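Local structure of BpsB (PgaB), Poly-beta-1,6-N-acetyl-D-glucosamine N-deacetylase (Bordetella bronchiseptica RB50, 5BU6) at residues A[84-94]-A[132-143]. The protein removes acetyl groups from poly-beta-1,6-N-acetyl-D-glucosamine, as a metal-dependent family 4 carbohydrate esterase needed for biofilm formation. The protein carries 5 engineered substitutions. Residues are numbered along the deposited sequence; the frame is centred on the assembly and turned at random.
Sequences DGYASTYTKVF and DFFMTWAQLREM. With NI (nickel (II) ion), chain C.
The carbonyl oxygen of G85 accepts two hydrogen bonds: M135 N donates to G85 O at 3.0 Å, and a water that also donates to M135 O gives the second. With A87 N donating to F133 O (2.9 Å), this makes an isolated beta bridge between Y86 and F134, in the polysaccharide deacetylase domain of a family 4 carbohydrate esterase. The bridge ties the turn after D84 to the lead-in of helix 137-143. D84 OD1 binds nickel at 2.1 Å, and H154 and H159 contribute to the same site. The positive phi at G85 favours glycine, whose bare CA lets M135 CE pack at 3.5 Å. The side chains of Y86 and F134 point the same way, so their flat rings overlap in an offset stack, planes 26° apart, with W112 beside F134. M135, unbranched and bent at its thioether, also sets CE on T89 CB, and CG and SD against Y90 CB. Farther along, the axes of helix segments 88-94 and 137-143 lie 36° apart, N to C. CG of Y90 stands anti to its own N (chi1 178°), which carries the phenol across Q139. Flexible and unbranched, Q139 and M143 can each lay a CG methylene on an aromatic face (CH-pi): Q139 CG sits over the Y90 ring centre, its amide nearly parallel to the ring. That amide also closes a capping box, accepting from T136 N through OE1 while T136 OG1 accepts from Q139 N. M143 CG rests 3.7 Å from the F94 ring centroid, with SD oblique to that ring in a Met-aromatic contact.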
loop_
_atom_site.group_PDB
_atom_site.type_symbol
_atom_site.label_atom_id
_atom_site.label_comp_id
_atom_site.label_asym_id
_atom_site.label_seq_id
_atom_site.Cartn_x
_atom_site.Cartn_y
_atom_site.Cartn_z
ATOM N N ASP A 84 -5.719 0.956 -0.533
ATOM C CA ASP A 84 -6.638 2.057 -0.875
ATOM C C ASP A 84 -7.870 2.038 0.017
ATOM O O ASP A 84 -8.539 3.054 0.165
ATOM C CB ASP A 84 -7.072 2.060 -2.340
ATOM C CG ASP A 84 -5.972 2.505 -3.288
ATOM O OD1 ASP A 84 -4.819 2.664 -2.853
ATOM O OD2 ASP A 84 -6.263 2.682 -4.494
ATOM N N GLY A 85 -8.169 0.892 0.618
ATOM C CA GLY A 85 -9.189 0.839 1.651
ATOM C C GLY A 85 -10.625 0.995 1.164
ATOM O O GLY A 85 -11.497 1.442 1.913
ATOM N N TYR A 86 -10.882 0.629 -0.084
ATOM C CA TYR A 86 -12.261 0.628 -0.579
ATOM C C TYR A 86 -13.137 -0.402 0.157
ATOM O O TYR A 86 -12.620 -1.334 0.761
ATOM C CB TYR A 86 -12.277 0.383 -2.085
ATOM C CG TYR A 86 -11.918 1.615 -2.901
ATOM C CD1 TYR A 86 -12.879 2.590 -3.191
ATOM C CD2 TYR A 86 -10.636 1.806 -3.387
ATOM C CE1 TYR A 86 -12.558 3.706 -3.942
ATOM C CE2 TYR A 86 -10.305 2.921 -4.138
ATOM C CZ TYR A 86 -11.264 3.866 -4.413
ATOM O OH TYR A 86 -10.933 4.977 -5.161
ATOM N N ALA A 87 -14.465 -0.229 0.091
ATOM C CA ALA A 87 -15.394 -1.046 0.877
ATOM C C ALA A 87 -15.326 -2.526 0.538
ATOM O O ALA A 87 -15.517 -3.378 1.412
ATOM C CB ALA A 87 -16.836 -0.544 0.701
ATOM N N SER A 88 -15.061 -2.840 -0.730
ATOM C CA SER A 88 -15.042 -4.226 -1.174
ATOM C C SER A 88 -13.905 -5.021 -0.515
ATOM O O SER A 88 -13.943 -6.250 -0.463
ATOM C CB SER A 88 -14.910 -4.290 -2.680
ATOM O OG SER A 88 -13.641 -3.783 -3.054
ATOM N N THR A 89 -12.899 -4.321 -0.008
ATOM C CA THR A 89 -11.845 -4.988 0.758
ATOM C C THR A 89 -12.443 -5.732 1.950
ATOM O O THR A 89 -11.998 -6.822 2.303
ATOM C CB THR A 89 -10.782 -4.000 1.238
ATOM O OG1 THR A 89 -10.158 -3.411 0.092
ATOM C CG2 THR A 89 -9.703 -4.734 2.052
ATOM N N TYR A 90 -13.483 -5.166 2.543
ATOM C CA TYR A 90 -14.109 -5.787 3.709
ATOM C C TYR A 90 -15.189 -6.803 3.325
ATOM O O TYR A 90 -15.309 -7.875 3.918
ATOM C CB TYR A 90 -14.702 -4.708 4.624
ATOM C CG TYR A 90 -15.416 -5.272 5.834
ATOM C CD1 TYR A 90 -14.701 -5.641 6.970
ATOM C CD2 TYR A 90 -16.786 -5.477 5.827
ATOM C CE1 TYR A 90 -15.339 -6.169 8.083
ATOM C CE2 TYR A 90 -17.439 -6.007 6.939
ATOM C CZ TYR A 90 -16.692 -6.353 8.067
ATOM O OH TYR A 90 -17.297 -6.884 9.180
ATOM N N THR A 91 -16.019 -6.467 2.351
ATOM C CA THR A 91 -17.140 -7.338 2.056
ATOM C C THR A 91 -16.775 -8.465 1.123
ATOM O O THR A 91 -17.450 -9.495 1.110
ATOM C CB THR A 91 -18.303 -6.530 1.442
ATOM O OG1 THR A 91 -17.823 -5.840 0.288
ATOM C CG2 THR A 91 -18.776 -5.504 2.427
ATOM N N LYS A 92 -15.719 -8.301 0.328
ATOM C CA LYS A 92 -15.404 -9.354 -0.641
ATOM C C LYS A 92 -14.063 -10.045 -0.387
ATOM O O LYS A 92 -13.978 -11.276 -0.451
ATOM C CB LYS A 92 -15.427 -8.793 -2.065
ATOM C CG LYS A 92 -16.755 -8.138 -2.438
ATOM C CD LYS A 92 -17.912 -9.131 -2.407
ATOM C CE LYS A 92 -18.211 -9.699 -3.787
ATOM N NZ LYS A 92 -19.544 -10.380 -3.860
ATOM N N VAL A 93 -13.023 -9.264 -0.113
ATOM C CA VAL A 93 -11.693 -9.832 0.050
ATOM C C VAL A 93 -11.560 -10.528 1.399
ATOM O O VAL A 93 -11.107 -11.665 1.471
ATOM C CB VAL A 93 -10.573 -8.767 -0.067
ATOM C CG1 VAL A 93 -9.212 -9.410 0.173
ATOM C CG2 VAL A 93 -10.590 -8.100 -1.431
ATOM N N PHE A 94 -11.981 -9.840 2.457
ATOM C CA PHE A 94 -11.858 -10.336 3.832
ATOM C C PHE A 94 -12.448 -11.759 4.024
ATOM O O PHE A 94 -11.769 -12.633 4.562
ATOM C CB PHE A 94 -12.503 -9.315 4.788
ATOM C CG PHE A 94 -12.346 -9.643 6.253
ATOM C CD1 PHE A 94 -11.169 -10.187 6.743
ATOM C CD2 PHE A 94 -13.372 -9.356 7.150
ATOM C CE1 PHE A 94 -11.027 -10.482 8.099
ATOM C CE2 PHE A 94 -13.235 -9.636 8.505
ATOM C CZ PHE A 94 -12.052 -10.203 8.979
ATOM N N ASP A 132 -18.784 6.910 1.584
ATOM C CA ASP A 132 -19.058 5.511 1.912
ATOM C C ASP A 132 -18.565 4.520 0.851
ATOM O O ASP A 132 -18.854 3.321 0.926
ATOM C CB ASP A 132 -20.554 5.313 2.168
ATOM C CG ASP A 132 -21.416 6.121 1.226
ATOM O OD1 ASP A 132 -20.882 6.612 0.215
ATOM O OD2 ASP A 132 -22.629 6.257 1.494
ATOM N N PHE A 133 -17.782 4.996 -0.114
ATOM C CA PHE A 133 -17.047 4.069 -0.980
ATOM C C PHE A 133 -15.922 3.362 -0.232
ATOM O O PHE A 133 -15.387 2.356 -0.703
ATOM C CB PHE A 133 -16.464 4.790 -2.203
ATOM C CG PHE A 133 -17.433 4.935 -3.344
ATOM C CD1 PHE A 133 -18.796 4.901 -3.115
ATOM C CD2 PHE A 133 -16.983 5.068 -4.645
ATOM C CE1 PHE A 133 -19.710 5.017 -4.166
ATOM C CE2 PHE A 133 -17.889 5.182 -5.710
ATOM C CZ PHE A 133 -19.249 5.152 -5.467
ATOM N N PHE A 134 -15.549 3.897 0.923
ATOM C CA PHE A 134 -14.434 3.338 1.694
ATOM C C PHE A 134 -14.883 2.574 2.945
ATOM O O PHE A 134 -15.888 2.909 3.557
ATOM C CB PHE A 134 -13.478 4.473 2.078
ATOM C CG PHE A 134 -12.880 5.157 0.890
ATOM C CD1 PHE A 134 -11.798 4.602 0.239
ATOM C CD2 PHE A 134 -13.437 6.312 0.382
ATOM C CE1 PHE A 134 -11.258 5.205 -0.882
ATOM C CE2 PHE A 134 -12.898 6.926 -0.730
ATOM C CZ PHE A 134 -11.813 6.366 -1.367
ATOM N N MET A 135 -14.101 1.560 3.314
ATOM C CA MET A 135 -14.241 0.854 4.577
ATOM C C MET A 135 -14.272 1.800 5.756
ATOM O O MET A 135 -13.560 2.814 5.781
ATOM C CB MET A 135 -13.082 -0.118 4.795
ATOM C CG MET A 135 -13.189 -1.414 4.109
ATOM S SD MET A 135 -11.772 -2.431 4.617
ATOM C CE MET A 135 -10.423 -1.503 3.916
ATOM N N THR A 136 -15.073 1.455 6.755
ATOM C CA THR A 136 -15.088 2.253 7.973
ATOM C C THR A 136 -13.953 1.851 8.898
ATOM O O THR A 136 -13.313 0.813 8.715
ATOM C CB THR A 136 -16.421 2.130 8.702
ATOM O OG1 THR A 136 -16.581 0.801 9.205
ATOM C CG2 THR A 136 -17.573 2.476 7.746
ATOM N N TRP A 137 -13.674 2.703 9.875
ATOM C CA TRP A 137 -12.653 2.393 10.860
ATOM C C TRP A 137 -13.018 1.129 11.621
ATOM O O TRP A 137 -12.145 0.328 11.950
ATOM C CB TRP A 137 -12.459 3.549 11.828
ATOM C CG TRP A 137 -11.580 4.685 11.338
ATOM C CD1 TRP A 137 -11.937 6.000 11.223
ATOM C CD2 TRP A 137 -10.212 4.605 10.917
ATOM N NE1 TRP A 137 -10.872 6.740 10.764
ATOM C CE2 TRP A 137 -9.798 5.913 10.588
ATOM C CE3 TRP A 137 -9.284 3.555 10.818
ATOM C CZ2 TRP A 137 -8.503 6.203 10.149
ATOM C CZ3 TRP A 137 -8.000 3.845 10.376
ATOM C CH2 TRP A 137 -7.625 5.155 10.048
ATOM N N ALA A 138 -14.301 0.971 11.925
ATOM C CA ALA A 138 -14.779 -0.205 12.658
ATOM C C ALA A 138 -14.500 -1.471 11.869
ATOM O O ALA A 138 -14.065 -2.492 12.425
ATOM C CB ALA A 138 -16.249 -0.089 12.945
ATOM N N GLN A 139 -14.742 -1.406 10.565
ATOM C CA GLN A 139 -14.435 -2.530 9.682
ATOM C C GLN A 139 -12.924 -2.842 9.651
ATOM O O GLN A 139 -12.524 -4.003 9.736
ATOM C CB GLN A 139 -14.963 -2.251 8.262
ATOM C CG GLN A 139 -16.485 -2.410 8.165
ATOM C CD GLN A 139 -17.074 -1.787 6.914
ATOM O OE1 GLN A 139 -16.393 -1.100 6.160
ATOM N NE2 GLN A 139 -18.358 -2.010 6.705
ATOM N N LEU A 140 -12.085 -1.819 9.548
ATOM C CA LEU A 140 -10.639 -2.045 9.591
ATOM C C LEU A 140 -10.174 -2.662 10.901
ATOM O O LEU A 140 -9.307 -3.551 10.908
ATOM C CB LEU A 140 -9.870 -0.736 9.367
ATOM C CG LEU A 140 -9.857 -0.263 7.914
ATOM C CD1 LEU A 140 -9.508 1.206 7.869
ATOM C CD2 LEU A 140 -8.852 -1.066 7.088
ATOM N N ARG A 141 -10.730 -2.184 12.010
ATOM C CA ARG A 141 -10.365 -2.711 13.310
ATOM C C ARG A 141 -10.755 -4.183 13.404
ATOM O O ARG A 141 -10.017 -4.990 13.967
ATOM C CB ARG A 141 -11.030 -1.905 14.427
ATOM C CG ARG A 141 -10.760 -2.439 15.825
ATOM C CD ARG A 141 -11.220 -1.426 16.863
ATOM N NE ARG A 141 -11.468 -2.015 18.184
ATOM C CZ ARG A 141 -10.524 -2.274 19.086
ATOM N NH1 ARG A 141 -10.851 -2.798 20.263
ATOM N NH2 ARG A 141 -9.252 -2.014 18.811
ATOM N N GLU A 142 -11.905 -4.542 12.839
ATOM C CA GLU A 142 -12.325 -5.936 12.863
ATOM C C GLU A 142 -11.346 -6.842 12.102
ATOM O O GLU A 142 -11.014 -7.936 12.568
ATOM C CB GLU A 142 -13.727 -6.098 12.284
ATOM C CG GLU A 142 -14.248 -7.523 12.394
ATOM C CD GLU A 142 -15.669 -7.679 11.890
ATOM O OE1 GLU A 142 -16.473 -6.742 12.077
ATOM O OE2 GLU A 142 -15.980 -8.739 11.304
ATOM N N MET A 143 -10.884 -6.380 10.944
ATOM C CA MET A 143 -9.921 -7.135 10.152
ATOM C C MET A 143 -8.610 -7.304 10.907
ATOM O O MET A 143 -8.010 -8.380 10.925
ATOM C CB MET A 143 -9.669 -6.442 8.813
ATOM C CG MET A 143 -10.877 -6.500 7.888
ATOM S SD MET A 143 -10.516 -6.130 6.162
ATOM C CE MET A 143 -9.676 -4.563 6.298
HETATM NI NI NI C . -3.045 2.990 -3.923
HETATM O O HOH W 1 -4.154 2.830 -5.779
HETATM O O HOH W 2 -11.031 2.826 4.396
HETATM O O HOH W 3 -3.002 0.874 -4.120
#